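Local coordinates for universal stress protein (PDB 3LOQ) that binds adenosine monophosphate and belongs to the universal stress protein family, though its precise role is unknown, at residues V149-K154 with M266-G271; T238-I243 with S274-R279. All blocks are in the same frame, centred on the assembly; numbering follows the deposited sequence.

Interaction 1: residues V149-K154 with M266-G271; sequences VLHDSK and MTMILG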
loop_
_atom_site.group_PDB
_atom_site.type_symbol
_atom_site.label_atom_id
_atom_site.label_comp_id
_atom_site.label_asym_id
_atom_site.label_seq_id
_atom_site.Cartn_x
_atom_site.Cartn_y
_atom_site.Cartn_z
ATOM N N VAL A 149 6.304 -8.385 -2.700
ATOM C CA VAL A 149 6.519 -7.442 -1.606
ATOM C C VAL A 149 5.389 -7.548 -0.583
ATOM O O VAL A 149 5.637 -7.619 0.621
ATOM C CB VAL A 149 6.631 -5.974 -2.126
ATOM C CG1 VAL A 149 6.667 -4.949 -0.963
ATOM C CG2 VAL A 149 7.852 -5.824 -2.978
ATOM N N LEU A 150 4.152 -7.583 -1.071
ATOM C CA LEU A 150 2.989 -7.650 -0.198
ATOM C C LEU A 150 3.039 -8.909 0.634
ATOM O O LEU A 150 2.604 -8.930 1.783
ATOM C CB LEU A 150 1.701 -7.643 -1.015
ATOM C CG LEU A 150 1.158 -6.260 -1.356
ATOM C CD1 LEU A 150 0.243 -6.323 -2.580
ATOM C CD2 LEU A 150 0.433 -5.669 -0.158
ATOM N N HIS A 151 3.565 -9.972 0.047
ATOM C CA HIS A 151 3.602 -11.241 0.755
ATOM C C HIS A 151 4.626 -11.252 1.899
ATOM O O HIS A 151 4.353 -11.786 2.964
ATOM C CB HIS A 151 3.893 -12.400 -0.198
ATOM C CG HIS A 151 3.649 -13.735 0.421
ATOM N ND1 HIS A 151 4.678 -14.575 0.796
ATOM C CD2 HIS A 151 2.502 -14.352 0.784
ATOM C CE1 HIS A 151 4.167 -15.674 1.331
ATOM N NE2 HIS A 151 2.848 -15.562 1.336
ATOM N N ASP A 152 5.806 -10.674 1.704
ATOM C CA ASP A 152 6.824 -10.844 2.747
ATOM C C ASP A 152 7.138 -9.598 3.558
ATOM O O ASP A 152 7.893 -9.675 4.508
ATOM C CB ASP A 152 8.122 -11.405 2.159
ATOM C CG ASP A 152 7.884 -12.621 1.294
ATOM O OD1 ASP A 152 7.188 -13.543 1.777
ATOM O OD2 ASP A 152 8.380 -12.642 0.137
ATOM N N SER A 153 6.592 -8.450 3.172
ATOM C CA SER A 153 6.953 -7.213 3.843
ATOM C C SER A 153 6.515 -7.226 5.293
ATOM O O SER A 153 5.476 -7.800 5.629
ATOM C CB SER A 153 6.363 -5.983 3.145
ATOM O OG SER A 153 6.604 -4.827 3.944
ATOM N N LYS A 154 7.307 -6.587 6.150
ATOM C CA LYS A 154 6.931 -6.442 7.557
ATOM C C LYS A 154 6.340 -5.055 7.818
ATOM O O LYS A 154 5.529 -4.870 8.720
ATOM C CB LYS A 154 8.120 -6.746 8.493
ATOM C CG LYS A 154 8.553 -8.223 8.469
ATOM C CD LYS A 154 9.703 -8.527 9.434
ATOM C CE LYS A 154 11.022 -7.895 8.972
ATOM N NZ LYS A 154 12.150 -8.095 9.948
HETATM N N MSE A 266 1.995 -17.710 -4.442
HETATM C CA MSE A 266 1.020 -18.370 -5.313
HETATM C C MSE A 266 -0.363 -18.375 -4.698
HETATM O O MSE A 266 -1.357 -18.045 -5.343
HETATM C CB MSE A 266 1.420 -19.829 -5.556
HETATM C CG MSE A 266 0.344 -20.648 -6.282
HETATM SE SE MSE A 266 0.029 -19.901 -8.070
HETATM C CE MSE A 266 1.841 -20.043 -8.797
ATOM N N THR A 267 -0.414 -18.796 -3.446
ATOM C CA THR A 267 -1.658 -18.939 -2.718
ATOM C C THR A 267 -2.304 -17.569 -2.485
ATOM O O THR A 267 -3.524 -17.408 -2.506
ATOM C CB THR A 267 -1.349 -19.629 -1.393
ATOM O OG1 THR A 267 -1.389 -21.048 -1.606
ATOM C CG2 THR A 267 -2.332 -19.244 -0.338
HETATM N N MSE A 268 -1.473 -16.569 -2.271
HETATM C CA MSE A 268 -1.998 -15.238 -2.043
HETATM C C MSE A 268 -2.659 -14.733 -3.323
HETATM O O MSE A 268 -3.778 -14.212 -3.292
HETATM C CB MSE A 268 -0.875 -14.304 -1.611
HETATM C CG MSE A 268 -1.372 -12.955 -1.108
HETATM SE SE MSE A 268 0.114 -11.721 -0.843
HETATM C CE MSE A 268 -0.329 -11.176 0.983
ATOM N N ILE A 269 -1.970 -14.913 -4.449
ATOM C CA ILE A 269 -2.465 -14.442 -5.744
ATOM C C ILE A 269 -3.772 -15.122 -6.114
ATOM O O ILE A 269 -4.730 -14.473 -6.542
ATOM C CB ILE A 269 -1.444 -14.708 -6.863
ATOM C CG1 ILE A 269 -0.271 -13.751 -6.730
ATOM C CG2 ILE A 269 -2.087 -14.530 -8.213
ATOM C CD1 ILE A 269 1.011 -14.252 -7.395
ATOM N N LEU A 270 -3.798 -16.435 -5.925
ATOM C CA LEU A 270 -4.909 -17.271 -6.347
ATOM C C LEU A 270 -6.166 -16.945 -5.563
ATOM O O LEU A 270 -7.247 -16.799 -6.142
ATOM C CB LEU A 270 -4.552 -18.742 -6.132
ATOM C CG LEU A 270 -4.574 -19.727 -7.296
ATOM C CD1 LEU A 270 -4.569 -19.017 -8.622
ATOM C CD2 LEU A 270 -3.393 -20.674 -7.186
ATOM N N GLY A 271 -6.037 -16.832 -4.244
ATOM C CA GLY A 271 -7.228 -16.745 -3.422
ATOM C C GLY A 271 -7.296 -15.701 -2.319
ATOM O O GLY A 271 -8.223 -15.730 -1.523
#
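M268, a selenomethionine, reaches from helix 265-271 to the last turn of helix 145-152 and meets L150 and H151. Its selenium lies in the plane of the H151 imidazole, a Met-aromatic contact made at the ring edge: SE is 3.9 Å from H151 CD2 and 4.9 Å from the ring centroid. With CG and SE both extended (chi1 -170°, chi2 -171°), the chain crosses to helix 145-152; a bend at chi3 (-129°) then lays CE 3.8 Å from the carbonyl O of L150. Methionine's long, flexible, unbranched chain suits this place, because SE can sit at the ring edge while CE turns to the L150 carbonyl. L150 adds a looser apolar contact, CB to SE 4.4 Å. The ring is fixed from both nitrogens, consistent with a doubly protonated, positively charged imidazole: ND1 donates to OD1 of D152 at 2.9 Å, a bent bond that meets the carboxylate from above its plane, while NE2 bonds to the carbonyl O of A262, just ahead of helix 265-271. Behind the contact, L150 packs on V157 and I159 of strand 157-160, V149 also touches strand 126-130, and I269 leans on I140 of helix 136-142.

Interaction 2: residues T238-I243 with S274-R279; sequences TPHKAI and SESVIR. With ACT (acetate ion), chain K.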
loop_
_atom_site.group_PDB
_atom_site.type_symbol
_atom_site.label_atom_id
_atom_site.label_comp_id
_atom_site.label_asym_id
_atom_site.label_seq_id
_atom_site.Cartn_x
_atom_site.Cartn_y
_atom_site.Cartn_z
ATOM N N THR A 238 -19.042 -12.603 -0.644
ATOM C CA THR A 238 -17.617 -12.688 -0.917
ATOM C C THR A 238 -16.947 -11.407 -0.445
ATOM O O THR A 238 -17.350 -10.308 -0.826
ATOM C CB THR A 238 -17.344 -12.896 -2.416
ATOM O OG1 THR A 238 -18.055 -14.053 -2.867
ATOM C CG2 THR A 238 -15.869 -13.100 -2.666
ATOM N N PRO A 239 -15.932 -11.551 0.410
ATOM C CA PRO A 239 -15.260 -10.388 0.985
ATOM C C PRO A 239 -14.807 -9.341 -0.027
ATOM O O PRO A 239 -15.147 -8.167 0.132
ATOM C CB PRO A 239 -14.076 -11.009 1.718
ATOM C CG PRO A 239 -14.638 -12.339 2.204
ATOM C CD PRO A 239 -15.498 -12.811 1.046
ATOM N N HIS A 240 -14.067 -9.730 -1.054
ATOM C CA HIS A 240 -13.566 -8.714 -1.964
ATOM C C HIS A 240 -14.701 -7.996 -2.677
ATOM O O HIS A 240 -14.566 -6.838 -3.052
ATOM C CB HIS A 240 -12.541 -9.281 -2.954
ATOM C CG HIS A 240 -13.131 -10.124 -4.038
ATOM N ND1 HIS A 240 -13.119 -11.501 -3.998
ATOM C CD2 HIS A 240 -13.723 -9.785 -5.210
ATOM C CE1 HIS A 240 -13.694 -11.975 -5.091
ATOM N NE2 HIS A 240 -14.069 -10.955 -5.842
ATOM N N LYS A 241 -15.824 -8.686 -2.851
ATOM C CA LYS A 241 -16.970 -8.106 -3.536
ATOM C C LYS A 241 -17.658 -7.088 -2.653
ATOM O O LYS A 241 -17.980 -5.980 -3.101
ATOM C CB LYS A 241 -17.969 -9.191 -3.944
ATOM C CG LYS A 241 -17.589 -9.918 -5.229
ATOM C CD LYS A 241 -18.579 -11.032 -5.539
ATOM C CE LYS A 241 -18.220 -11.755 -6.824
ATOM N NZ LYS A 241 -19.161 -12.874 -7.091
ATOM N N ALA A 242 -17.891 -7.469 -1.399
ATOM C CA ALA A 242 -18.556 -6.575 -0.459
ATOM C C ALA A 242 -17.717 -5.326 -0.185
ATOM O O ALA A 242 -18.240 -4.221 -0.091
ATOM C CB ALA A 242 -18.887 -7.306 0.835
ATOM N N ILE A 243 -16.409 -5.511 -0.076
ATOM C CA ILE A 243 -15.507 -4.400 0.170
ATOM C C ILE A 243 -15.492 -3.379 -0.962
ATOM O O ILE A 243 -15.602 -2.185 -0.712
ATOM C CB ILE A 243 -14.086 -4.899 0.441
ATOM C CG1 ILE A 243 -14.058 -5.607 1.799
ATOM C CG2 ILE A 243 -13.069 -3.730 0.353
ATOM C CD1 ILE A 243 -12.812 -6.486 2.009
ATOM N N SER A 274 -7.014 -9.649 -0.500
ATOM C CA SER A 274 -6.231 -8.472 -0.825
ATOM C C SER A 274 -5.857 -8.399 -2.311
ATOM O O SER A 274 -5.838 -7.318 -2.888
ATOM C CB SER A 274 -4.961 -8.438 0.024
ATOM O OG SER A 274 -4.088 -9.489 -0.357
ATOM N N GLU A 275 -5.535 -9.529 -2.935
ATOM C CA GLU A 275 -5.154 -9.469 -4.340
ATOM C C GLU A 275 -6.334 -8.962 -5.177
ATOM O O GLU A 275 -6.167 -8.077 -6.025
ATOM C CB GLU A 275 -4.638 -10.817 -4.877
ATOM C CG GLU A 275 -4.010 -10.704 -6.297
ATOM C CD GLU A 275 -5.059 -10.594 -7.407
ATOM O OE1 GLU A 275 -6.212 -11.031 -7.179
ATOM O OE2 GLU A 275 -4.738 -10.077 -8.501
ATOM N N SER A 276 -7.520 -9.520 -4.934
ATOM C CA SER A 276 -8.709 -9.069 -5.644
ATOM C C SER A 276 -9.062 -7.604 -5.357
ATOM O O SER A 276 -9.355 -6.832 -6.273
ATOM C CB SER A 276 -9.896 -9.966 -5.317
ATOM O OG SER A 276 -9.633 -11.281 -5.732
ATOM N N VAL A 277 -9.064 -7.224 -4.086
ATOM C CA VAL A 277 -9.397 -5.854 -3.733
ATOM C C VAL A 277 -8.418 -4.900 -4.397
ATOM O O VAL A 277 -8.820 -3.942 -5.066
ATOM C CB VAL A 277 -9.407 -5.639 -2.200
ATOM C CG1 VAL A 277 -9.377 -4.128 -1.842
ATOM C CG2 VAL A 277 -10.616 -6.320 -1.596
ATOM N N ILE A 278 -7.133 -5.169 -4.211
ATOM C CA ILE A 278 -6.095 -4.310 -4.745
ATOM C C ILE A 278 -6.196 -4.199 -6.269
ATOM O O ILE A 278 -6.028 -3.122 -6.837
ATOM C CB ILE A 278 -4.700 -4.836 -4.356
ATOM C CG1 ILE A 278 -4.485 -4.704 -2.844
ATOM C CG2 ILE A 278 -3.603 -4.107 -5.138
ATOM C CD1 ILE A 278 -3.263 -5.402 -2.336
ATOM N N ARG A 279 -6.506 -5.304 -6.931
ATOM C CA ARG A 279 -6.484 -5.317 -8.389
ATOM C C ARG A 279 -7.627 -4.510 -8.995
ATOM O O ARG A 279 -7.425 -3.820 -9.978
ATOM C CB ARG A 279 -6.543 -6.742 -8.903
ATOM C CG ARG A 279 -6.334 -6.880 -10.408
ATOM C CD ARG A 279 -6.301 -8.370 -10.799
ATOM N NE ARG A 279 -7.640 -8.815 -11.123
ATOM C CZ ARG A 279 -8.366 -9.662 -10.407
ATOM N NH1 ARG A 279 -7.887 -10.216 -9.304
ATOM N NH2 ARG A 279 -9.588 -9.955 -10.822
HETATM C C ACT K . -5.866 -10.764 2.573
HETATM O O ACT K . -6.619 -11.613 2.030
HETATM O OXT ACT K . -4.631 -10.855 2.289
HETATM C CH3 ACT K . -6.433 -9.712 3.506
#
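H240, in the first turn of helix 239-249, lays its imidazole against S276 of helix 273-280. The S276 CB stands over one ring face, offset toward the rim, 3.8 Å from the centroid and 24° off the normal: a CH-pi contact. The ring is placed there by a chi1 of 74°, which sets CG between the backbone N and the carbonyl carbon. Serine suits the position because its short side chain admits a flat ring close to the helix. H240 CB also meets V277 CG2 at 3.8 Å, near the point where the two backbones are nearest. Segments 239-243 and 274-279 run in roughly the same direction, their axes 9.0 Å apart at closest approach and crossing at -32°; they belong to two neighbouring helices of the alpha/beta fold of universal stress proteins, each followed by a strand of the parallel part of the sheet. One turn on, I243 turns its CG2 toward V277 CG2, 4.1 Å away; these beta-branched side chains cross at about a right angle and keep the deeper part of the interface apolar. On helix 273-280 itself, R279 NH1 forms a salt bridge with E275 OE1 at 2.8 Å, though its hydrogen-bond geometry is weak, and the E275 carboxylate also pairs with K136 and K139 of helix 136-142. At the start of the segment, S274 N makes a weak hydrogen bond to acetate, which S259 OG also binds.

Overall arrangement
Interactions 1 and 2 have centres 14 Å apart and are joined through helices 265-271 and 273-280, which follow each other in the chain. Between them, L150 CD1 touches I278 CD1 at 3.6 Å, and E275 CB lies 3.8 Å from the carbonyl O of M268. Helix 145-152 thus touches both helix 265-271 and helix 273-280: interaction 1 ties the amino-terminal half of the chain to the carboxy-terminal half, while interaction 2 lies within the latter. Interaction 1 is the nearer to the nucleotide, with the L150 side chain about 7 Å from AMP and about 5 Å from that of S146, an AMP-binding residue; the S276 side chain is about 14 Å from AMP.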